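Local coordinates for Sts-2 protein (Mus musculus, PDB 3DB1) that probably interferes with CBL-mediated down-regulation of receptor-type tyrosine kinases and promotes accumulation of activated receptors at the cell surface, seen here in its histidine phosphatase domain, at residues 7-12 and 241-246; 19-24 and 45-50; 28-33 and 60-65; 120-125 and 184-189. All blocks are in the same frame, centred on the assembly; numbering follows the deposited sequence.

Contact 1. Residues 7-12 and 241-246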
# COMPACT_ATOMS: atom_id res chain seq x y z
N ILE A 7 31.04 -3.84 -18.31
CA ILE A 7 30.73 -2.37 -18.35
C ILE A 7 29.26 -2.05 -18.05
O ILE A 7 28.36 -2.90 -18.16
CB ILE A 7 31.07 -1.69 -19.73
CG1 ILE A 7 30.25 -2.33 -20.89
CG2 ILE A 7 32.62 -1.62 -19.97
CD1 ILE A 7 30.09 -1.46 -22.14
N SER A 8 29.04 -0.78 -17.72
CA SER A 8 27.70 -0.22 -17.61
C SER A 8 27.33 0.56 -18.87
O SER A 8 28.19 1.06 -19.61
CB SER A 8 27.60 0.70 -16.40
OG SER A 8 28.48 1.82 -16.55
N ARG A 9 26.03 0.67 -19.08
CA ARG A 9 25.45 1.48 -20.13
C ARG A 9 24.63 2.62 -19.56
O ARG A 9 24.39 2.70 -18.35
CB ARG A 9 24.54 0.61 -20.99
CG ARG A 9 25.30 -0.38 -21.80
CD ARG A 9 24.38 -1.02 -22.76
NE ARG A 9 25.12 -1.80 -23.73
CZ ARG A 9 24.54 -2.48 -24.72
NH1 ARG A 9 23.21 -2.46 -24.85
NH2 ARG A 9 25.29 -3.17 -25.57
N ARG A 10 24.20 3.52 -20.43
CA ARG A 10 23.34 4.61 -20.05
C ARG A 10 21.90 4.16 -20.27
O ARG A 10 21.59 3.58 -21.30
CB ARG A 10 23.66 5.83 -20.89
CG ARG A 10 22.89 7.09 -20.57
CD ARG A 10 23.41 8.15 -21.48
NE ARG A 10 22.69 9.40 -21.38
CZ ARG A 10 22.29 10.17 -22.40
NH1 ARG A 10 22.49 9.87 -23.69
NH2 ARG A 10 21.66 11.28 -22.09
N GLY A 11 21.02 4.43 -19.30
CA GLY A 11 19.61 4.02 -19.41
C GLY A 11 18.53 5.06 -19.12
O GLY A 11 18.76 6.01 -18.38
N ILE A 12 17.37 4.87 -19.71
CA ILE A 12 16.19 5.68 -19.42
C ILE A 12 15.06 4.80 -18.84
O ILE A 12 14.64 3.79 -19.44
CB ILE A 12 15.68 6.45 -20.67
CG1 ILE A 12 16.62 7.59 -21.06
CG2 ILE A 12 14.25 6.94 -20.46
CD1 ILE A 12 16.62 8.74 -20.11
N GLU A 241 21.04 2.56 -23.88
CA GLU A 241 21.81 3.05 -25.02
C GLU A 241 23.03 2.16 -25.28
O GLU A 241 23.85 1.93 -24.38
CB GLU A 241 22.24 4.50 -24.79
CG GLU A 241 22.80 5.16 -26.02
CD GLU A 241 23.39 6.52 -25.74
OE1 GLU A 241 24.23 6.64 -24.81
OE2 GLU A 241 22.99 7.45 -26.47
N ASN A 242 23.13 1.66 -26.51
CA ASN A 242 24.33 0.95 -26.96
C ASN A 242 25.56 1.85 -27.17
O ASN A 242 25.47 2.89 -27.83
CB ASN A 242 24.06 0.16 -28.24
CG ASN A 242 25.16 -0.85 -28.54
OD1 ASN A 242 26.36 -0.58 -28.37
ND2 ASN A 242 24.75 -2.04 -28.98
N ARG A 243 26.69 1.40 -26.61
CA ARG A 243 27.98 2.09 -26.67
C ARG A 243 28.36 2.56 -28.06
O ARG A 243 28.46 3.76 -28.33
CB ARG A 243 29.11 1.16 -26.16
CG ARG A 243 28.97 0.68 -24.71
CD ARG A 243 29.31 1.78 -23.67
NE ARG A 243 28.18 2.68 -23.41
CZ ARG A 243 27.98 3.87 -23.99
NH1 ARG A 243 28.84 4.34 -24.90
NH2 ARG A 243 26.90 4.60 -23.67
N GLU A 244 28.59 1.58 -28.93
CA GLU A 244 28.91 1.85 -30.31
C GLU A 244 27.65 2.37 -30.99
O GLU A 244 27.40 3.56 -31.00
CB GLU A 244 29.41 0.57 -30.99
CG GLU A 244 30.14 -0.39 -30.05
CD GLU A 244 29.87 -1.85 -30.40
OE1 GLU A 244 30.37 -2.30 -31.46
OE2 GLU A 244 29.15 -2.52 -29.62
N ASP A 245 26.83 1.46 -31.51
CA ASP A 245 25.65 1.83 -32.29
C ASP A 245 25.15 3.23 -32.01
O ASP A 245 25.07 4.05 -32.92
CB ASP A 245 24.55 0.84 -32.01
CG ASP A 245 24.92 -0.55 -32.44
OD1 ASP A 245 25.80 -1.18 -31.78
OD2 ASP A 245 24.35 -1.02 -33.46
N GLY A 246 24.84 3.50 -30.74
CA GLY A 246 24.18 4.75 -30.36
C GLY A 246 22.67 4.58 -30.47
O GLY A 246 21.90 5.54 -30.30
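At the outer end of the central sheet of the histidine phosphatase fold, R10 on the first strand meets E241, where strand 236-241 gives way to the turn leading into strand 248-251. The case illustrates how a backbone bond can be accompanied by a network of charged side chains. E241 N donates to R10 O at 2.8 Å, almost straight at 169°. Beside this bond the extended side chains of R10 and E241 cross at a slant, and R10 NH1 forms a long salt bridge with E241 OE2, 3.7 Å away. The same carboxylate is shared: R243, bent at chi2 and chi3 (-75° and 83°), folds back to bring its NH2 within 3.5 Å of E241 OE1, which completes a three-residue network. Nearer its root, R243 CG meets I7 CD1 at 3.5 Å, the two side chains passing in opposite directions. R9 lies along the turn, its CD beside E241 O (3.4 Å) and one face of its guanidinium over N242 CA. An alanine at R9 would lose this long arm, and the backbone at E241 and N242 would probably be left less covered on that side. The turn itself is closed by G246 N bonding to N242 O. R10 has a firmer mate beyond the turn, its NH2 donating to I187 O near the end of helix 172-188.

Contact 2. Residues 19-24 and 45-50. With PO4 (phosphate ion), chain E.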
# COMPACT_ATOMS: atom_id res chain seq x y z
N GLU A 19 -1.07 5.50 -7.59
CA GLU A 19 -2.51 5.68 -7.51
C GLU A 19 -2.89 7.10 -7.09
O GLU A 19 -2.40 7.61 -6.06
CB GLU A 19 -3.11 4.67 -6.53
CG GLU A 19 -4.60 4.73 -6.42
CD GLU A 19 -5.14 3.82 -5.34
OE1 GLU A 19 -5.00 4.15 -4.12
OE2 GLU A 19 -5.75 2.79 -5.72
N ARG A 20 -3.77 7.72 -7.87
CA ARG A 20 -4.29 9.06 -7.54
C ARG A 20 -5.65 8.98 -6.83
O ARG A 20 -6.44 8.06 -7.11
CB ARG A 20 -4.42 9.88 -8.81
CG ARG A 20 -4.81 9.05 -10.00
CD ARG A 20 -4.63 9.79 -11.30
NE ARG A 20 -5.49 10.97 -11.38
CZ ARG A 20 -5.83 11.60 -12.52
NH1 ARG A 20 -5.36 11.16 -13.69
NH2 ARG A 20 -6.63 12.68 -12.46
N VAL A 21 -5.95 9.91 -5.92
CA VAL A 21 -7.17 9.74 -5.09
C VAL A 21 -8.42 9.63 -5.93
O VAL A 21 -9.33 8.88 -5.57
CB VAL A 21 -7.44 10.88 -4.14
CG1 VAL A 21 -6.97 10.53 -2.82
CG2 VAL A 21 -6.75 12.11 -4.63
N ASP A 22 -8.48 10.37 -7.02
CA ASP A 22 -9.69 10.41 -7.81
C ASP A 22 -9.89 9.09 -8.57
O ASP A 22 -11.03 8.75 -8.94
CB ASP A 22 -9.68 11.62 -8.75
CG ASP A 22 -8.45 11.66 -9.67
OD1 ASP A 22 -7.39 11.04 -9.37
OD2 ASP A 22 -8.53 12.32 -10.72
N GLN A 23 -8.81 8.35 -8.82
CA GLN A 23 -8.92 6.98 -9.33
C GLN A 23 -9.76 6.09 -8.38
O GLN A 23 -10.44 5.17 -8.82
CB GLN A 23 -7.51 6.39 -9.47
CG GLN A 23 -7.26 5.17 -10.42
CD GLN A 23 -5.69 4.85 -10.60
OE1 GLN A 23 -4.79 5.76 -10.65
NE2 GLN A 23 -5.38 3.56 -10.68
N VAL A 24 -9.76 6.38 -7.08
CA VAL A 24 -10.51 5.57 -6.14
C VAL A 24 -11.83 6.19 -5.76
O VAL A 24 -12.81 5.47 -5.63
CB VAL A 24 -9.71 5.29 -4.88
CG1 VAL A 24 -10.51 4.54 -3.86
CG2 VAL A 24 -8.49 4.48 -5.22
N LEU A 45 -8.95 6.49 5.14
CA LEU A 45 -7.52 6.50 5.33
C LEU A 45 -6.76 6.61 4.03
O LEU A 45 -5.60 6.98 4.03
CB LEU A 45 -7.09 5.29 6.13
CG LEU A 45 -7.56 5.27 7.59
CD1 LEU A 45 -6.95 4.08 8.23
CD2 LEU A 45 -7.12 6.52 8.35
N ASN A 46 -7.38 6.28 2.91
CA ASN A 46 -6.65 6.33 1.69
C ASN A 46 -6.43 7.74 1.15
O ASN A 46 -5.63 7.93 0.21
CB ASN A 46 -7.25 5.45 0.65
CG ASN A 46 -6.27 5.14 -0.44
OD1 ASN A 46 -5.07 5.04 -0.17
ND2 ASN A 46 -6.75 5.00 -1.69
N PHE A 47 -7.16 8.73 1.71
CA PHE A 47 -6.86 10.16 1.46
C PHE A 47 -5.58 10.45 2.21
O PHE A 47 -5.38 9.94 3.30
CB PHE A 47 -7.96 11.06 2.01
CG PHE A 47 -9.21 11.06 1.20
CD1 PHE A 47 -10.12 9.98 1.28
CD2 PHE A 47 -9.51 12.13 0.36
CE1 PHE A 47 -11.33 9.96 0.52
CE2 PHE A 47 -10.68 12.12 -0.41
CZ PHE A 47 -11.61 11.03 -0.32
N PRO A 48 -4.70 11.24 1.62
CA PRO A 48 -3.41 11.51 2.24
C PRO A 48 -3.51 12.24 3.59
O PRO A 48 -4.53 12.87 3.86
CB PRO A 48 -2.70 12.35 1.21
CG PRO A 48 -3.74 12.85 0.30
CD PRO A 48 -4.83 11.88 0.30
N ARG A 49 -2.46 12.16 4.41
CA ARG A 49 -2.37 12.91 5.68
C ARG A 49 -2.72 14.37 5.47
O ARG A 49 -3.47 14.94 6.24
CB ARG A 49 -0.96 12.87 6.29
CG ARG A 49 -0.47 11.52 6.75
CD ARG A 49 -1.18 11.12 8.01
NE ARG A 49 -0.27 10.97 9.15
CZ ARG A 49 0.08 11.95 9.98
NH1 ARG A 49 -0.37 13.19 9.77
NH2 ARG A 49 0.90 11.69 11.00
N SER A 50 -2.14 14.97 4.44
CA SER A 50 -2.38 16.39 4.17
C SER A 50 -2.17 16.74 2.71
O SER A 50 -1.58 15.98 1.94
CB SER A 50 -1.49 17.25 5.06
OG SER A 50 -0.15 16.85 4.93
P PO4 E . -3.82 8.56 -15.81
O1 PO4 E . -2.61 7.69 -16.21
O2 PO4 E . -5.09 8.16 -16.54
O3 PO4 E . -4.17 8.39 -14.34
O4 PO4 E . -3.38 10.00 -16.09
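With CG trans to the main-chain N in both E19 (chi1 -177°) and N46 (chi1 -161°), the extended glutamate and the asparagine amide reach toward each other across the contact. N46 ND2 donates to E19 OE1 at 3.1 Å and 171°; the acceptor lies in the amide plane, whereas the donor stands above the carboxylate plane. Both groups have further partners: S68 OG also bonds E19 OE1, C70 N holds N46 OD1, and E19 OE2 accepts from G261 N of the second subunit. V24 CG2 packs across the same amide, 4.0 Å from N46 ND2. E19 directly follows the RHG signature of the histidine phosphatases, and this pairing ties the segment after that signature to the loop ahead of helix 69-85. Beside it V21 CG1 rests on P48 CD at 4.0 Å and approaches F47 CD2 at 4.4 Å. R20 turns to the other side, where NE meets D22 OD1 at 2.8 Å and NH1 donates to phosphate O3 at 3.1 Å. A leucine in place of R20 would remove the guanidinium, and the D22 carboxylate would probably lose its mate while the phosphate would be gripped less. That ion probably came from the crystallisation liquor.

Contact 3. Residues 28-33 and 60-65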
# COMPACT_ATOMS: atom_id res chain seq x y z
N SER A 28 -15.94 13.49 -7.60
CA SER A 28 -16.44 14.06 -6.34
C SER A 28 -15.48 14.05 -5.14
O SER A 28 -15.80 14.61 -4.10
CB SER A 28 -17.77 13.40 -5.93
OG SER A 28 -17.67 12.00 -5.86
N TRP A 29 -14.32 13.39 -5.29
CA TRP A 29 -13.35 13.25 -4.21
C TRP A 29 -13.11 14.56 -3.43
O TRP A 29 -13.17 14.58 -2.21
CB TRP A 29 -12.04 12.64 -4.73
CG TRP A 29 -11.13 13.63 -5.37
CD1 TRP A 29 -11.10 13.99 -6.69
CD2 TRP A 29 -10.14 14.43 -4.70
NE1 TRP A 29 -10.15 14.94 -6.88
CE2 TRP A 29 -9.55 15.25 -5.69
CE3 TRP A 29 -9.72 14.54 -3.36
CZ2 TRP A 29 -8.55 16.17 -5.38
CZ3 TRP A 29 -8.71 15.45 -3.06
CH2 TRP A 29 -8.14 16.25 -4.06
N LEU A 30 -12.90 15.67 -4.13
CA LEU A 30 -12.57 16.92 -3.51
C LEU A 30 -13.70 17.33 -2.57
O LEU A 30 -13.42 17.81 -1.48
CB LEU A 30 -12.26 17.98 -4.57
CG LEU A 30 -11.49 19.27 -4.25
CD1 LEU A 30 -12.44 20.42 -4.02
CD2 LEU A 30 -10.57 19.11 -3.10
N GLN A 31 -14.94 17.08 -2.96
CA GLN A 31 -16.12 17.42 -2.17
C GLN A 31 -16.28 16.52 -0.94
O GLN A 31 -16.81 16.94 0.08
CB GLN A 31 -17.37 17.34 -3.02
CG GLN A 31 -17.58 18.53 -3.97
CD GLN A 31 -16.75 18.46 -5.24
OE1 GLN A 31 -16.73 17.45 -5.95
NE2 GLN A 31 -16.05 19.56 -5.55
N GLN A 32 -15.80 15.29 -1.05
CA GLN A 32 -15.89 14.35 0.05
C GLN A 32 -14.94 14.65 1.19
O GLN A 32 -15.14 14.16 2.29
CB GLN A 32 -15.58 12.95 -0.45
CG GLN A 32 -16.47 12.44 -1.55
CD GLN A 32 -15.94 11.13 -2.17
OE1 GLN A 32 -15.56 10.20 -1.47
NE2 GLN A 32 -15.94 11.07 -3.49
N CYS A 33 -13.90 15.43 0.92
CA CYS A 33 -12.85 15.65 1.90
C CYS A 33 -12.72 17.13 2.25
O CYS A 33 -11.80 17.54 2.95
CB CYS A 33 -11.54 15.07 1.38
SG CYS A 33 -11.00 15.80 -0.09
N ASP A 60 -8.01 23.95 -6.62
CA ASP A 60 -7.19 23.58 -7.77
C ASP A 60 -6.80 22.09 -7.85
O ASP A 60 -6.40 21.58 -8.94
CB ASP A 60 -5.94 24.45 -7.81
CG ASP A 60 -6.19 25.77 -8.51
OD1 ASP A 60 -7.16 26.46 -8.15
OD2 ASP A 60 -5.41 26.12 -9.43
N PHE A 61 -6.92 21.40 -6.71
CA PHE A 61 -6.61 19.99 -6.67
C PHE A 61 -7.56 19.19 -7.53
O PHE A 61 -7.23 18.10 -7.97
CB PHE A 61 -6.66 19.48 -5.25
CG PHE A 61 -5.53 19.97 -4.41
CD1 PHE A 61 -4.25 19.47 -4.59
CD2 PHE A 61 -5.75 20.94 -3.44
CE1 PHE A 61 -3.21 19.92 -3.80
CE2 PHE A 61 -4.71 21.40 -2.64
CZ PHE A 61 -3.44 20.90 -2.81
N GLU A 62 -8.74 19.74 -7.77
CA GLU A 62 -9.73 19.07 -8.58
C GLU A 62 -9.17 18.56 -9.92
O GLU A 62 -9.39 17.41 -10.32
CB GLU A 62 -10.91 20.00 -8.82
CG GLU A 62 -12.14 19.28 -9.28
CD GLU A 62 -13.40 20.12 -9.10
OE1 GLU A 62 -14.05 20.01 -8.02
OE2 GLU A 62 -13.75 20.90 -10.03
N ASN A 63 -8.43 19.41 -10.61
CA ASN A 63 -7.91 19.01 -11.90
C ASN A 63 -6.47 18.53 -11.84
O ASN A 63 -5.94 18.11 -12.85
CB ASN A 63 -8.03 20.16 -12.92
CG ASN A 63 -9.47 20.51 -13.24
OD1 ASN A 63 -10.23 19.69 -13.75
ND2 ASN A 63 -9.85 21.75 -12.94
N ASP A 64 -5.84 18.62 -10.67
CA ASP A 64 -4.47 18.19 -10.45
C ASP A 64 -4.48 17.52 -9.09
O ASP A 64 -4.07 18.13 -8.11
CB ASP A 64 -3.53 19.40 -10.46
CG ASP A 64 -2.04 19.03 -10.36
OD1 ASP A 64 -1.57 17.94 -10.85
OD2 ASP A 64 -1.30 19.89 -9.81
N PRO A 65 -4.96 16.27 -9.01
CA PRO A 65 -5.11 15.59 -7.75
C PRO A 65 -3.81 14.97 -7.22
O PRO A 65 -2.86 14.74 -8.00
CB PRO A 65 -6.11 14.50 -8.08
CG PRO A 65 -5.80 14.15 -9.47
CD PRO A 65 -5.39 15.41 -10.13
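W29 and F61 meet at the heart of a packing between the short, weakly bonded helix 29-32 and the turn at 60-65, both within the long connection that runs from strand 10-16 to helix 69-85. It is a good example of an aromatic ring used edge-on. The chi1 of W29, 82°, sets CG between the backbone N and the carbonyl carbon, and from there the indole swings its six-membered ring toward the opposing turn. CH2 touches F61 CB at 3.7 Å, while CZ2 has F61 O in the ring plane at its edge, 3.5 Å off, and P65 CB obliquely placed at 4.0 Å. One face of the indole is covered by CB of its own neighbour, L30. F61 offers mainly its CB: its ring leads away, to L98 and to a cation-pi contact with R54. Farther out, Q31 and E62 build a polar bridge. Q31 is bent at chi2 (79°) and E62 stretched out; the two side chains cross obliquely, with amide and carboxylate planes steeply inclined to each other. Q31 NE2 donates to E62 OE1 at 3.2 Å and 168°, with the oxygen in the amide plane and approached nearly end-on to its C-O bond. The chemistry is therefore divided: buried apolar surfaces join W29 to F61 and P65, while a neutral amide meets a carboxylate at the exposed margin, where water could compete for the bond.

Contact 4. Residues 120-125 and 184-189; sequences RVEPGI and GQIINT
Strand residues R120 and V121 lead through E122 into a 3-10 turn at 123-124, and this bend faces the last turn of helix 172-188, with E122 and I186 the nearest CA atoms at 9.2 Å. Such a spacing illustrates packing by side chains alone, without hydrogen bonds between the two backbones. I186 reaches out with CD1, which touches E122 CG at 4.2 Å and I125 CG2 at 4.4 Å. E122 can serve as an apolar surface here because its chain bends at chi2 (48°), turning the carboxylate back to its own turn: OE2 accepts from G124 N at 2.8 Å through its anti lone pair, and OE1 is bonded by Y157 OH and A160 N. At the other end R120 extends past T189 in the opposite direction, and its NH1 lies 3.4 Å from T189 CG2. The methyl is presented there while T189 OG1 donates to Q185 O at 2.7 Å, a bond that arrives from above the carbonyl plane and holds the threonine against the helix end. Around this contact the helix lies on the sheet of the phosphatase fold: I186 also packs on F93 of strand 89-94 and on I199 of strand 196-201, which I125 touches as well.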
# COMPACT_ATOMS: atom_id res chain seq x y z
N ARG A 120 13.69 17.68 -11.87
CA ARG A 120 13.53 18.60 -12.99
C ARG A 120 12.16 18.48 -13.61
O ARG A 120 11.85 17.48 -14.26
CB ARG A 120 14.60 18.33 -14.04
CG ARG A 120 16.01 18.48 -13.54
CD ARG A 120 17.04 18.08 -14.57
NE ARG A 120 18.35 18.02 -13.95
CZ ARG A 120 19.44 17.56 -14.55
NH1 ARG A 120 19.37 17.12 -15.80
NH2 ARG A 120 20.60 17.55 -13.91
N VAL A 121 11.33 19.50 -13.41
CA VAL A 121 9.95 19.43 -13.87
C VAL A 121 9.92 19.76 -15.35
O VAL A 121 10.40 20.79 -15.74
CB VAL A 121 9.05 20.42 -13.09
CG1 VAL A 121 7.70 20.59 -13.73
CG2 VAL A 121 8.89 19.99 -11.65
N GLU A 122 9.33 18.89 -16.16
CA GLU A 122 9.40 19.03 -17.59
C GLU A 122 8.02 18.93 -18.19
O GLU A 122 7.60 17.83 -18.54
CB GLU A 122 10.30 17.90 -18.16
CG GLU A 122 10.39 17.84 -19.68
CD GLU A 122 10.66 19.20 -20.28
OE1 GLU A 122 11.85 19.66 -20.20
OE2 GLU A 122 9.68 19.81 -20.80
N PRO A 123 7.30 20.05 -18.35
CA PRO A 123 5.98 20.03 -19.00
C PRO A 123 5.88 19.28 -20.32
O PRO A 123 4.81 18.77 -20.68
CB PRO A 123 5.68 21.50 -19.21
CG PRO A 123 6.35 22.15 -18.05
CD PRO A 123 7.64 21.41 -17.88
N GLY A 124 7.00 19.17 -21.02
CA GLY A 124 7.05 18.40 -22.25
C GLY A 124 6.65 16.95 -22.09
O GLY A 124 6.34 16.28 -23.07
N ILE A 125 6.67 16.42 -20.87
CA ILE A 125 6.32 15.00 -20.70
C ILE A 125 5.04 14.91 -19.96
O ILE A 125 4.77 13.89 -19.34
CB ILE A 125 7.41 14.16 -19.93
CG1 ILE A 125 7.72 14.78 -18.55
CG2 ILE A 125 8.68 14.02 -20.74
CD1 ILE A 125 8.73 14.04 -17.79
N GLY A 184 14.24 14.28 -26.74
CA GLY A 184 15.41 14.81 -27.41
C GLY A 184 16.27 15.64 -26.47
O GLY A 184 17.39 15.29 -26.20
N GLN A 185 15.73 16.73 -25.96
CA GLN A 185 16.49 17.62 -25.10
C GLN A 185 16.99 16.92 -23.83
O GLN A 185 18.11 17.15 -23.40
CB GLN A 185 15.69 18.88 -24.76
CG GLN A 185 16.33 19.77 -23.69
CD GLN A 185 15.58 21.09 -23.46
OE1 GLN A 185 15.32 21.86 -24.40
NE2 GLN A 185 15.25 21.36 -22.19
N ILE A 186 16.17 16.05 -23.26
CA ILE A 186 16.55 15.31 -22.06
C ILE A 186 17.78 14.45 -22.32
O ILE A 186 18.77 14.52 -21.59
CB ILE A 186 15.35 14.47 -21.48
CG1 ILE A 186 14.24 15.38 -20.94
CG2 ILE A 186 15.82 13.51 -20.38
CD1 ILE A 186 13.00 14.67 -20.50
N ILE A 187 17.71 13.65 -23.37
CA ILE A 187 18.82 12.80 -23.75
C ILE A 187 20.11 13.58 -24.04
O ILE A 187 21.20 13.04 -23.89
CB ILE A 187 18.42 11.95 -24.96
CG1 ILE A 187 17.19 11.14 -24.62
CG2 ILE A 187 19.53 11.00 -25.37
CD1 ILE A 187 16.41 10.73 -25.86
N ASN A 188 19.99 14.85 -24.45
CA ASN A 188 21.16 15.72 -24.65
C ASN A 188 21.53 16.61 -23.46
O ASN A 188 22.52 17.32 -23.51
CB ASN A 188 21.00 16.54 -25.93
CG ASN A 188 21.00 15.66 -27.16
OD1 ASN A 188 21.89 14.83 -27.32
ND2 ASN A 188 20.01 15.83 -28.02
N THR A 189 20.73 16.56 -22.39
CA THR A 189 21.08 17.20 -21.13
C THR A 189 22.20 16.36 -20.50
O THR A 189 21.94 15.37 -19.80
CB THR A 189 19.85 17.35 -20.18
OG1 THR A 189 18.76 17.95 -20.88
CG2 THR A 189 20.19 18.23 -18.96

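Overall arrangement
Taken together, the four contacts sample both ends of one phosphatase domain. Contacts 1 and 4 share the central sheet, with centres 19 Å apart, and are joined where R10 on strand 10-16 meets I187 on helix 172-188. Contacts 2 and 3 lie across the chain's centre, only 10 Å from each other between centres; they touch through D22 and W29, and their segments alternate along the chain, so that the connection after the first strand is interwoven. Contact 1 encloses the other three in sequence, and contacts 2 and 3 close before contact 4 opens. About 38 Å separates the centres of contacts 1 and 2, the latter alone reaching the second subunit.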